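Local coordinates for N-acetylglucosamine-6-phosphate deacetylase (Mycobacterium smegmatis, PDB 6FV4), which probably removes the acetyl group of N-acetylglucosamine-6-phosphate by metal-dependent hydrolysis, a step in amino-sugar metabolism, at residues A214-G219 / V242-D247; M285-M290 / I302-G307. The protein carries 1 engineered substitution. All coordinates share one frame; numbering follows the deposited sequence.

Interaction 1: A214-G219 / V242-D247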
loop_
_atom_site.group_PDB
_atom_site.type_symbol
_atom_site.label_atom_id
_atom_site.label_comp_id
_atom_site.label_asym_id
_atom_site.label_seq_id
_atom_site.Cartn_x
_atom_site.Cartn_y
_atom_site.Cartn_z
ATOM N N ALA B 214 -13.340 13.304 -1.961
ATOM C CA ALA B 214 -14.473 14.051 -2.512
ATOM C C ALA B 214 -14.367 14.171 -4.025
ATOM O O ALA B 214 -15.362 14.015 -4.732
ATOM C CB ALA B 214 -14.565 15.441 -1.878
ATOM N N ALA B 215 -13.157 14.420 -4.533
ATOM C CA ALA B 215 -12.912 14.427 -5.970
ATOM C C ALA B 215 -13.255 13.083 -6.607
ATOM O O ALA B 215 -13.828 13.037 -7.699
ATOM C CB ALA B 215 -11.452 14.812 -6.239
ATOM N N ILE B 216 -12.946 11.979 -5.923
ATOM C CA ILE B 216 -13.275 10.652 -6.442
ATOM C C ILE B 216 -14.787 10.434 -6.466
ATOM O O ILE B 216 -15.334 9.876 -7.430
ATOM C CB ILE B 216 -12.552 9.570 -5.610
ATOM C CG1 ILE B 216 -11.037 9.735 -5.751
ATOM C CG2 ILE B 216 -13.004 8.180 -6.028
ATOM C CD1 ILE B 216 -10.214 8.879 -4.743
ATOM N N ASP B 217 -15.485 10.861 -5.410
ATOM C CA ASP B 217 -16.942 10.759 -5.381
ATOM C C ASP B 217 -17.587 11.629 -6.462
ATOM O O ASP B 217 -18.650 11.279 -6.986
ATOM C CB ASP B 217 -17.460 11.148 -3.998
ATOM C CG ASP B 217 -17.027 10.156 -2.897
ATOM O OD1 ASP B 217 -16.393 9.122 -3.215
ATOM O OD2 ASP B 217 -17.314 10.415 -1.702
ATOM N N ALA B 218 -16.962 12.751 -6.812
ATOM C CA ALA B 218 -17.463 13.598 -7.888
ATOM C C ALA B 218 -17.171 13.030 -9.273
ATOM O O ALA B 218 -17.650 13.583 -10.273
ATOM C CB ALA B 218 -16.865 15.001 -7.759
ATOM N N GLY B 219 -16.393 11.955 -9.366
ATOM C CA GLY B 219 -16.186 11.279 -10.635
ATOM C C GLY B 219 -14.754 11.164 -11.103
ATOM O O GLY B 219 -14.530 10.645 -12.208
ATOM N N VAL B 242 -3.368 7.908 -0.909
ATOM C CA VAL B 242 -4.072 6.834 -0.213
ATOM C C VAL B 242 -5.541 6.805 -0.609
ATOM O O VAL B 242 -6.102 5.726 -0.847
ATOM C CB VAL B 242 -3.873 6.961 1.312
ATOM C CG1 VAL B 242 -4.822 6.032 2.075
ATOM C CG2 VAL B 242 -2.420 6.627 1.660
ATOM N N ALA B 243 -6.180 7.985 -0.718
ATOM C CA ALA B 243 -7.528 8.054 -1.280
ATOM C C ALA B 243 -7.571 7.438 -2.669
ATOM O O ALA B 243 -8.505 6.697 -3.001
ATOM C CB ALA B 243 -8.022 9.508 -1.325
ATOM N N LEU B 244 -6.543 7.694 -3.478
ATOM C CA LEU B 244 -6.517 7.177 -4.845
ATOM C C LEU B 244 -6.297 5.666 -4.892
ATOM O O LEU B 244 -6.909 4.978 -5.720
ATOM C CB LEU B 244 -5.454 7.912 -5.664
ATOM C CG LEU B 244 -5.797 9.370 -6.019
ATOM C CD1 LEU B 244 -4.530 10.124 -6.406
ATOM C CD2 LEU B 244 -6.814 9.430 -7.165
ATOM N N THR B 245 -5.428 5.118 -4.023
ATOM C CA THR B 245 -5.234 3.672 -4.032
ATOM C C THR B 245 -6.395 2.935 -3.386
ATOM O O THR B 245 -6.649 1.774 -3.733
ATOM C CB THR B 245 -3.925 3.278 -3.337
ATOM O OG1 THR B 245 -3.849 3.880 -2.042
ATOM C CG2 THR B 245 -2.723 3.716 -4.156
ATOM N N GLU B 246 -7.113 3.597 -2.478
ATOM C CA GLU B 246 -8.169 2.951 -1.716
ATOM C C GLU B 246 -9.391 2.634 -2.579
ATOM O O GLU B 246 -10.018 1.587 -2.401
ATOM C CB GLU B 246 -8.526 3.853 -0.541
ATOM C CG GLU B 246 -9.932 3.796 -0.016
ATOM C CD GLU B 246 -10.128 4.781 1.130
ATOM O OE1 GLU B 246 -10.550 5.930 0.884
ATOM O OE2 GLU B 246 -9.822 4.415 2.279
ATOM N N ASP B 247 -9.732 3.509 -3.533
ATOM C CA ASP B 247 -11.010 3.426 -4.239
ATOM C C ASP B 247 -10.899 2.622 -5.538
ATOM O O ASP B 247 -10.090 2.948 -6.413
ATOM C CB ASP B 247 -11.522 4.827 -4.536
ATOM C CG ASP B 247 -12.975 4.825 -4.966
ATOM O OD1 ASP B 247 -13.278 4.225 -6.025
ATOM O OD2 ASP B 247 -13.805 5.388 -4.224
#

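Interaction 2: M285-M290 / I302-G307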
loop_
_atom_site.group_PDB
_atom_site.type_symbol
_atom_site.label_atom_id
_atom_site.label_comp_id
_atom_site.label_asym_id
_atom_site.label_seq_id
_atom_site.Cartn_x
_atom_site.Cartn_y
_atom_site.Cartn_z
ATOM N N MET B 285 9.406 13.542 -22.015
ATOM C CA MET B 285 9.555 14.884 -22.560
ATOM C C MET B 285 10.304 14.827 -23.888
ATOM O O MET B 285 10.739 13.766 -24.347
ATOM C CB MET B 285 10.233 15.833 -21.562
ATOM C CG MET B 285 11.556 15.384 -20.989
ATOM S SD MET B 285 13.001 15.809 -21.968
ATOM C CE MET B 285 12.778 17.571 -22.224
ATOM N N ALA B 286 10.395 15.994 -24.545
ATOM C CA ALA B 286 10.812 16.040 -25.940
ATOM C C ALA B 286 12.210 15.495 -26.186
ATOM O O ALA B 286 12.499 15.098 -27.317
ATOM C CB ALA B 286 10.713 17.476 -26.479
ATOM N N ALA B 287 13.078 15.426 -25.172
ATOM C CA ALA B 287 14.418 14.896 -25.407
ATOM C C ALA B 287 14.473 13.374 -25.400
ATOM O O ALA B 287 15.529 12.811 -25.696
ATOM C CB ALA B 287 15.402 15.434 -24.369
ATOM N N THR B 288 13.371 12.705 -25.067
ATOM C CA THR B 288 13.340 11.248 -25.059
ATOM C C THR B 288 13.804 10.673 -26.390
ATOM O O THR B 288 13.327 11.073 -27.456
ATOM C CB THR B 288 11.919 10.773 -24.750
ATOM O OG1 THR B 288 11.491 11.359 -23.514
ATOM C CG2 THR B 288 11.873 9.242 -24.640
ATOM N N GLY B 289 14.746 9.730 -26.320
ATOM C CA GLY B 289 15.233 9.028 -27.493
ATOM C C GLY B 289 16.296 9.744 -28.297
ATOM O O GLY B 289 16.704 9.232 -29.349
ATOM N N MET B 290 16.758 10.905 -27.854
ATOM C CA MET B 290 17.777 11.639 -28.589
ATOM C C MET B 290 19.166 11.250 -28.109
ATOM O O MET B 290 19.368 10.916 -26.940
ATOM C CB MET B 290 17.584 13.146 -28.434
ATOM C CG MET B 290 16.232 13.626 -28.919
ATOM S SD MET B 290 16.132 15.408 -28.778
ATOM C CE MET B 290 16.847 15.863 -30.355
ATOM N N ILE B 302 18.554 22.064 -23.921
ATOM C CA ILE B 302 18.595 20.839 -23.125
ATOM C C ILE B 302 19.887 20.099 -23.430
ATOM O O ILE B 302 20.218 19.878 -24.601
ATOM C CB ILE B 302 17.380 19.931 -23.400
ATOM C CG1 ILE B 302 16.066 20.660 -23.103
ATOM C CG2 ILE B 302 17.502 18.622 -22.600
ATOM C CD1 ILE B 302 15.814 20.937 -21.637
ATOM N N ASP B 303 20.598 19.698 -22.380
ATOM C CA ASP B 303 21.838 18.938 -22.487
ATOM C C ASP B 303 21.541 17.488 -22.122
ATOM O O ASP B 303 21.150 17.204 -20.987
ATOM C CB ASP B 303 22.905 19.527 -21.558
ATOM C CG ASP B 303 24.287 18.890 -21.737
ATOM O OD1 ASP B 303 24.528 18.169 -22.734
ATOM O OD2 ASP B 303 25.145 19.114 -20.853
ATOM N N VAL B 304 21.718 16.581 -23.078
ATOM C CA VAL B 304 21.497 15.155 -22.852
ATOM C C VAL B 304 22.849 14.499 -22.616
ATOM O O VAL B 304 23.719 14.534 -23.493
ATOM C CB VAL B 304 20.769 14.497 -24.034
ATOM C CG1 VAL B 304 20.607 12.994 -23.782
ATOM C CG2 VAL B 304 19.416 15.159 -24.261
ATOM N N VAL B 305 23.016 13.896 -21.434
ATOM C CA VAL B 305 24.240 13.202 -21.042
ATOM C C VAL B 305 23.856 11.806 -20.562
ATOM O O VAL B 305 23.128 11.666 -19.571
ATOM C CB VAL B 305 25.008 13.958 -19.944
ATOM C CG1 VAL B 305 26.152 13.106 -19.406
ATOM C CG2 VAL B 305 25.539 15.285 -20.484
ATOM N N ALA B 306 24.343 10.780 -21.263
ATOM C CA ALA B 306 24.013 9.387 -20.965
ATOM C C ALA B 306 22.505 9.157 -20.983
ATOM O O ALA B 306 21.979 8.383 -20.186
ATOM C CB ALA B 306 24.609 8.949 -19.620
ATOM N N GLY B 307 21.793 9.851 -21.871
ATOM C CA GLY B 307 20.356 9.715 -21.992
ATOM C C GLY B 307 19.530 10.453 -20.960
ATOM O O GLY B 307 18.295 10.356 -21.001
#

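Interaction 1: A214-G219 / V242-D247
Ile216 turns CG1 away from its carbonyl carbon (chi1 -63°), which sets CG2 opposite the backbone N, and with the rest of the chain extended (chi2 169°) it sends one methyl toward Ala243 and the other toward Asp247. This is a worked example of helix-to-helix packing in the amidohydrolase fold, where successive helices 209-217 and 240-246 flank the barrel strands. Ile216 CD1 presses on the last turn of helix 240-246, 3.3 Å from the carbonyl O of Ala243, and also meets Ala243 CB at 4.1 Å. Leu244 adds its CD2 to the same methyl. The same carbonyl accepts a weak bond from Asp247 N, the first residue to leave the helix. Asp247 has its CG anti to its own N (chi1 -167°), and its side chain runs alongside that of Ile216, the two heading opposite ways. The carboxylate is pinned by a salt bridge to Arg249, which also pairs with Asp217; the shared cation would be expected to ease the closeness of the two acids. Just before it in the chain, Glu246 forms a salt bridge with Arg267 of the second subunit, so this helix end borders the dimer interface. The branch methyl CG2 of Ile216 rests 3.4 Å from OD2 of Asp247.

Interaction 2: M285-M290 / I302-G307
Between Met290 and Val304 the flat group is a backbone carbonyl, no aromatic ring being involved: Val304 CG1 lies 4.0 Å from Met290 O, beyond the oxygen and displaced to one side of the carbonyl plane. The other branch of the valine, CG2, meets Ala287 CB at 4.0 Å, because CG1 stands anti to the backbone N (chi1 178°) and leaves CG2 beside that N. One strand residue thus touches two points of the loop. Ile302, two residues earlier on the same face of strand 300-305, brings its CG2 to 4.2 Å from Ala287 CB. The loop is built from two overlapping turns, a type I turn from Met285 to Thr288 and a type II turn from Ala287 to Met290, laid against the central strand of a three-stranded antiparallel sheet. Met285 O is held twice by Thr288, from N at 2.9 Å and from OG1 at 2.7 Å, the hydroxyl tilted only 15° from the carbonyl plane. Leu297 and Ala309, on the two neighbouring strands, also touch Ala287. With no hydrogen bond crossing between the segments, the contact rests on methyl packing, while the loop's backbone is bonded within its turns and to Gly77, Gly78 and Ser320.

How the interactions relate
Following the chain from the N terminus, interaction 1 comes first, bringing helix 240-246 back onto helix 209-217 and closing a loop that contains strand 222-223, the metal ligand His225 and the predicted substrate residues Asn228, Ala229 and Arg236. The chain then runs through strands 251-255 and 278-281 and past the engineered Ala283, at the predicted proton donor/acceptor position, before interaction 2 closes a shorter loop containing strand 293-297. The two loops are in series, neither nesting nor crossing. One ties together helices outside the barrel; the other joins the turns that follow strand 278-281 to the small antiparallel sheet. Their centres lie about 35 Å apart, on opposite sides of the chain's centre.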